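Local coordinates for hypothetical conserved protein TTC0263 (Thermus thermophilus, PDB 2PL2) that is of unknown function but belongs to the tetratricopeptide repeat family, whose stacked antiparallel helix pairs commonly serve as scaffolds for protein binding, at residues 76-87 / 99-110. Numbering follows the deposited sequence.
Sequences YMVLSEAYVALY and YLEQALSVLKDA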
loop_
_atom_site.group_PDB
_atom_site.type_symbol
_atom_site.label_atom_id
_atom_site.label_comp_id
_atom_site.label_asym_id
_atom_site.label_seq_id
_atom_site.Cartn_x
_atom_site.Cartn_y
_atom_site.Cartn_z
ATOM N N TYR A 76 -14.301 -5.987 14.398
ATOM C CA TYR A 76 -13.573 -7.224 14.171
ATOM C C TYR A 76 -12.836 -7.169 12.828
ATOM O O TYR A 76 -11.686 -7.584 12.731
ATOM C CB TYR A 76 -14.540 -8.411 14.183
ATOM C CG TYR A 76 -15.433 -8.484 15.410
ATOM C CD1 TYR A 76 -15.022 -9.147 16.566
ATOM C CD2 TYR A 76 -16.678 -7.864 15.418
ATOM C CE1 TYR A 76 -15.839 -9.196 17.696
ATOM C CE2 TYR A 76 -17.495 -7.903 16.536
ATOM C CZ TYR A 76 -17.075 -8.564 17.679
ATOM O OH TYR A 76 -17.904 -8.580 18.794
ATOM N N MET A 77 -13.492 -6.654 11.790
ATOM C CA MET A 77 -12.856 -6.573 10.473
ATOM C C MET A 77 -11.616 -5.684 10.566
ATOM O O MET A 77 -10.513 -6.102 10.210
ATOM C CB MET A 77 -13.835 -6.024 9.425
ATOM C CG MET A 77 -14.992 -6.975 9.050
ATOM S SD MET A 77 -14.508 -8.502 8.151
ATOM C CE MET A 77 -13.884 -7.776 6.614
ATOM N N VAL A 78 -11.792 -4.470 11.066
ATOM C CA VAL A 78 -10.677 -3.540 11.213
ATOM C C VAL A 78 -9.564 -4.207 12.015
ATOM O O VAL A 78 -8.440 -4.351 11.546
ATOM C CB VAL A 78 -11.140 -2.260 11.933
ATOM C CG1 VAL A 78 -9.949 -1.426 12.343
ATOM C CG2 VAL A 78 -12.058 -1.465 11.017
ATOM N N LEU A 79 -9.906 -4.634 13.222
ATOM C CA LEU A 79 -8.982 -5.305 14.125
ATOM C C LEU A 79 -8.320 -6.506 13.448
ATOM O O LEU A 79 -7.132 -6.751 13.615
ATOM C CB LEU A 79 -9.764 -5.747 15.371
ATOM C CG LEU A 79 -9.080 -6.307 16.616
ATOM C CD1 LEU A 79 -8.019 -5.346 17.110
ATOM C CD2 LEU A 79 -10.140 -6.521 17.687
ATOM N N SER A 80 -9.106 -7.246 12.682
ATOM C CA SER A 80 -8.629 -8.420 11.966
ATOM C C SER A 80 -7.536 -8.105 10.944
ATOM O O SER A 80 -6.509 -8.787 10.888
ATOM C CB SER A 80 -9.800 -9.089 11.254
ATOM O OG SER A 80 -9.334 -10.069 10.354
ATOM N N GLU A 81 -7.765 -7.082 10.125
ATOM C CA GLU A 81 -6.795 -6.690 9.107
ATOM C C GLU A 81 -5.550 -6.083 9.747
ATOM O O GLU A 81 -4.440 -6.235 9.241
ATOM C CB GLU A 81 -7.429 -5.687 8.141
ATOM C CG GLU A 81 -8.363 -6.324 7.131
ATOM C CD GLU A 81 -9.607 -5.497 6.887
ATOM O OE1 GLU A 81 -9.469 -4.255 6.790
ATOM O OE2 GLU A 81 -10.718 -6.085 6.783
ATOM N N ALA A 82 -5.745 -5.399 10.868
ATOM C CA ALA A 82 -4.648 -4.782 11.586
ATOM C C ALA A 82 -3.638 -5.830 12.044
ATOM O O ALA A 82 -2.428 -5.602 11.959
ATOM C CB ALA A 82 -5.184 -4.001 12.773
ATOM N N TYR A 83 -4.122 -6.978 12.514
ATOM C CA TYR A 83 -3.214 -8.036 12.960
ATOM C C TYR A 83 -2.426 -8.633 11.797
ATOM O O TYR A 83 -1.270 -9.039 11.962
ATOM C CB TYR A 83 -3.970 -9.154 13.687
ATOM C CG TYR A 83 -4.374 -8.780 15.091
ATOM C CD1 TYR A 83 -3.414 -8.395 16.035
ATOM C CD2 TYR A 83 -5.716 -8.765 15.469
ATOM C CE1 TYR A 83 -3.786 -7.993 17.309
ATOM C CE2 TYR A 83 -6.096 -8.365 16.740
ATOM C CZ TYR A 83 -5.129 -7.982 17.656
ATOM O OH TYR A 83 -5.508 -7.567 18.911
ATOM N N VAL A 84 -3.056 -8.704 10.627
ATOM C CA VAL A 84 -2.392 -9.235 9.439
ATOM C C VAL A 84 -1.257 -8.297 9.012
ATOM O O VAL A 84 -0.175 -8.748 8.656
ATOM C CB VAL A 84 -3.385 -9.405 8.253
ATOM C CG1 VAL A 84 -2.623 -9.745 6.986
ATOM C CG2 VAL A 84 -4.404 -10.503 8.571
ATOM N N ALA A 85 -1.510 -6.995 9.050
ATOM C CA ALA A 85 -0.489 -6.037 8.668
ATOM C C ALA A 85 0.709 -6.258 9.578
ATOM O O ALA A 85 1.848 -6.329 9.118
ATOM C CB ALA A 85 -1.021 -4.611 8.816
ATOM N N LEU A 86 0.432 -6.373 10.874
ATOM C CA LEU A 86 1.458 -6.608 11.886
ATOM C C LEU A 86 2.187 -7.930 11.631
ATOM O O LEU A 86 3.342 -8.091 12.024
ATOM C CB LEU A 86 0.822 -6.646 13.272
ATOM C CG LEU A 86 0.268 -5.349 13.862
ATOM C CD1 LEU A 86 -0.643 -5.664 15.045
ATOM C CD2 LEU A 86 1.424 -4.468 14.289
ATOM N N TYR A 87 1.504 -8.876 10.989
ATOM C CA TYR A 87 2.091 -10.179 10.672
ATOM C C TYR A 87 3.107 -10.091 9.541
ATOM O O TYR A 87 4.128 -10.772 9.567
ATOM C CB TYR A 87 1.017 -11.183 10.259
ATOM C CG TYR A 87 1.582 -12.310 9.413
ATOM C CD1 TYR A 87 2.396 -13.286 9.979
ATOM C CD2 TYR A 87 1.364 -12.351 8.028
ATOM C CE1 TYR A 87 2.978 -14.280 9.194
ATOM C CE2 TYR A 87 1.939 -13.334 7.237
ATOM C CZ TYR A 87 2.751 -14.294 7.825
ATOM O OH TYR A 87 3.344 -15.276 7.061
ATOM N N TYR A 99 0.097 -12.960 15.953
ATOM C CA TYR A 99 -0.785 -11.944 15.382
ATOM C C TYR A 99 -1.861 -12.570 14.474
ATOM O O TYR A 99 -3.025 -12.180 14.508
ATOM C CB TYR A 99 0.033 -10.942 14.566
ATOM C CG TYR A 99 1.012 -10.086 15.353
ATOM C CD1 TYR A 99 0.569 -9.168 16.306
ATOM C CD2 TYR A 99 2.384 -10.157 15.102
ATOM C CE1 TYR A 99 1.471 -8.343 16.987
ATOM C CE2 TYR A 99 3.285 -9.343 15.772
ATOM C CZ TYR A 99 2.825 -8.439 16.714
ATOM O OH TYR A 99 3.727 -7.660 17.399
ATOM N N LEU A 100 -1.453 -13.541 13.662
ATOM C CA LEU A 100 -2.348 -14.226 12.739
ATOM C C LEU A 100 -3.355 -15.018 13.542
ATOM O O LEU A 100 -4.533 -15.111 13.186
ATOM C CB LEU A 100 -1.541 -15.173 11.843
ATOM C CG LEU A 100 -1.414 -14.931 10.332
ATOM C CD1 LEU A 100 -1.357 -13.449 10.006
ATOM C CD2 LEU A 100 -0.156 -15.660 9.836
ATOM N N GLU A 101 -2.868 -15.600 14.632
ATOM C CA GLU A 101 -3.697 -16.393 15.533
ATOM C C GLU A 101 -4.774 -15.486 16.124
ATOM O O GLU A 101 -5.932 -15.898 16.268
ATOM C CB GLU A 101 -2.833 -16.969 16.651
ATOM C CG GLU A 101 -3.302 -18.300 17.193
ATOM C CD GLU A 101 -2.924 -19.453 16.290
ATOM O OE1 GLU A 101 -1.751 -19.492 15.839
ATOM O OE2 GLU A 101 -3.794 -20.324 16.044
ATOM N N GLN A 102 -4.389 -14.248 16.448
ATOM C CA GLN A 102 -5.324 -13.267 17.006
ATOM C C GLN A 102 -6.363 -12.876 15.972
ATOM O O GLN A 102 -7.534 -12.654 16.304
ATOM C CB GLN A 102 -4.591 -12.001 17.476
ATOM C CG GLN A 102 -3.593 -12.231 18.597
ATOM C CD GLN A 102 -3.127 -10.930 19.237
ATOM O OE1 GLN A 102 -3.890 -10.265 19.944
ATOM N NE2 GLN A 102 -1.879 -10.557 18.986
ATOM N N ALA A 103 -5.918 -12.776 14.720
ATOM C CA ALA A 103 -6.798 -12.419 13.611
ATOM C C ALA A 103 -7.838 -13.512 13.410
ATOM O O ALA A 103 -8.998 -13.220 13.139
ATOM C CB ALA A 103 -5.984 -12.199 12.328
ATOM N N LEU A 104 -7.424 -14.769 13.552
ATOM C CA LEU A 104 -8.343 -15.895 13.407
ATOM C C LEU A 104 -9.350 -15.874 14.537
ATOM O O LEU A 104 -10.535 -16.157 14.344
ATOM C CB LEU A 104 -7.604 -17.226 13.478
ATOM C CG LEU A 104 -7.001 -17.834 12.217
ATOM C CD1 LEU A 104 -6.573 -19.262 12.535
ATOM C CD2 LEU A 104 -8.027 -17.839 11.090
ATOM N N SER A 105 -8.864 -15.548 15.726
ATOM C CA SER A 105 -9.707 -15.508 16.904
ATOM C C SER A 105 -10.773 -14.436 16.798
ATOM O O SER A 105 -11.947 -14.685 17.058
ATOM C CB SER A 105 -8.844 -15.270 18.147
ATOM O OG SER A 105 -9.612 -15.380 19.330
ATOM N N VAL A 106 -10.364 -13.240 16.408
ATOM C CA VAL A 106 -11.297 -12.127 16.291
ATOM C C VAL A 106 -12.312 -12.361 15.170
ATOM O O VAL A 106 -13.480 -11.984 15.275
ATOM C CB VAL A 106 -10.522 -10.809 16.050
ATOM C CG1 VAL A 106 -11.482 -9.670 15.878
ATOM C CG2 VAL A 106 -9.581 -10.528 17.232
ATOM N N LEU A 107 -11.858 -12.979 14.088
ATOM C CA LEU A 107 -12.736 -13.272 12.966
ATOM C C LEU A 107 -13.766 -14.278 13.444
ATOM O O LEU A 107 -14.947 -14.160 13.128
ATOM C CB LEU A 107 -11.932 -13.835 11.785
ATOM C CG LEU A 107 -11.111 -12.802 11.006
ATOM C CD1 LEU A 107 -10.199 -13.505 10.019
ATOM C CD2 LEU A 107 -12.052 -11.864 10.269
ATOM N N LYS A 108 -13.315 -15.255 14.222
ATOM C CA LYS A 108 -14.210 -16.267 14.775
ATOM C C LYS A 108 -15.293 -15.616 15.644
ATOM O O LYS A 108 -16.474 -15.945 15.513
ATOM C CB LYS A 108 -13.414 -17.270 15.603
ATOM C CG LYS A 108 -14.202 -18.502 15.975
ATOM C CD LYS A 108 -14.625 -19.276 14.737
ATOM C CE LYS A 108 -15.496 -20.471 15.111
ATOM N NZ LYS A 108 -15.909 -21.239 13.892
ATOM N N ASP A 109 -14.899 -14.687 16.521
ATOM C CA ASP A 109 -15.863 -13.993 17.383
ATOM C C ASP A 109 -16.857 -13.238 16.513
ATOM O O ASP A 109 -18.046 -13.181 16.819
ATOM C CB ASP A 109 -15.201 -12.964 18.319
ATOM C CG ASP A 109 -14.133 -13.559 19.212
ATOM O OD1 ASP A 109 -14.213 -14.765 19.550
ATOM O OD2 ASP A 109 -13.212 -12.795 19.593
ATOM N N ALA A 110 -16.364 -12.629 15.440
ATOM C CA ALA A 110 -17.246 -11.894 14.550
ATOM C C ALA A 110 -18.255 -12.857 13.918
ATOM O O ALA A 110 -19.413 -12.506 13.684
ATOM C CB ALA A 110 -16.434 -11.200 13.468
#
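Y83, Y99 and Y87 each receive an aliphatic carbon over one ring face, a CH-pi contact, from Q102 CB, L86 CB and L100 CD2 respectively, where 76-87 and 99-110 pack as an antiparallel helical hairpin. The axes of these two segments approach to 8.1 Å, with their N-to-C directions 166° apart. Q102 CB sits 3.8 Å from the centroid of the Y83 ring, almost on its normal. With CG anti to its carbonyl carbon (chi1 -76°), Y83 enters as a knob the hole formed by Y99, Q102, A103 and V106; a flat ring suits this slot, and the Q102 amide is tilted 41° to it. L86 CB lies 4.0 Å from the Y99 centroid, and L100 CD2 toward the rim of Y87.

Apolar contacts fill the rest. Small residues let the backbones close in: the CA atoms of S80 and A103 are 4.7 Å apart, and A110 CB fits against Y76 CB. Beta-branched V106 sets CG1 against Y76 and L79, and CG2 reaches both L79 and Y83.

The hydroxyl of Y76 is hydrogen-bonded to P70 O, and that of Y99 to R95 NE.

This helix pairing is characteristic of tetratricopeptide repeats. Helix 55-68 packs against Y76, L79, Y83 and L86, helix 39-51 against V78 and A82, and helix 118-130 against M77, S80 and V84.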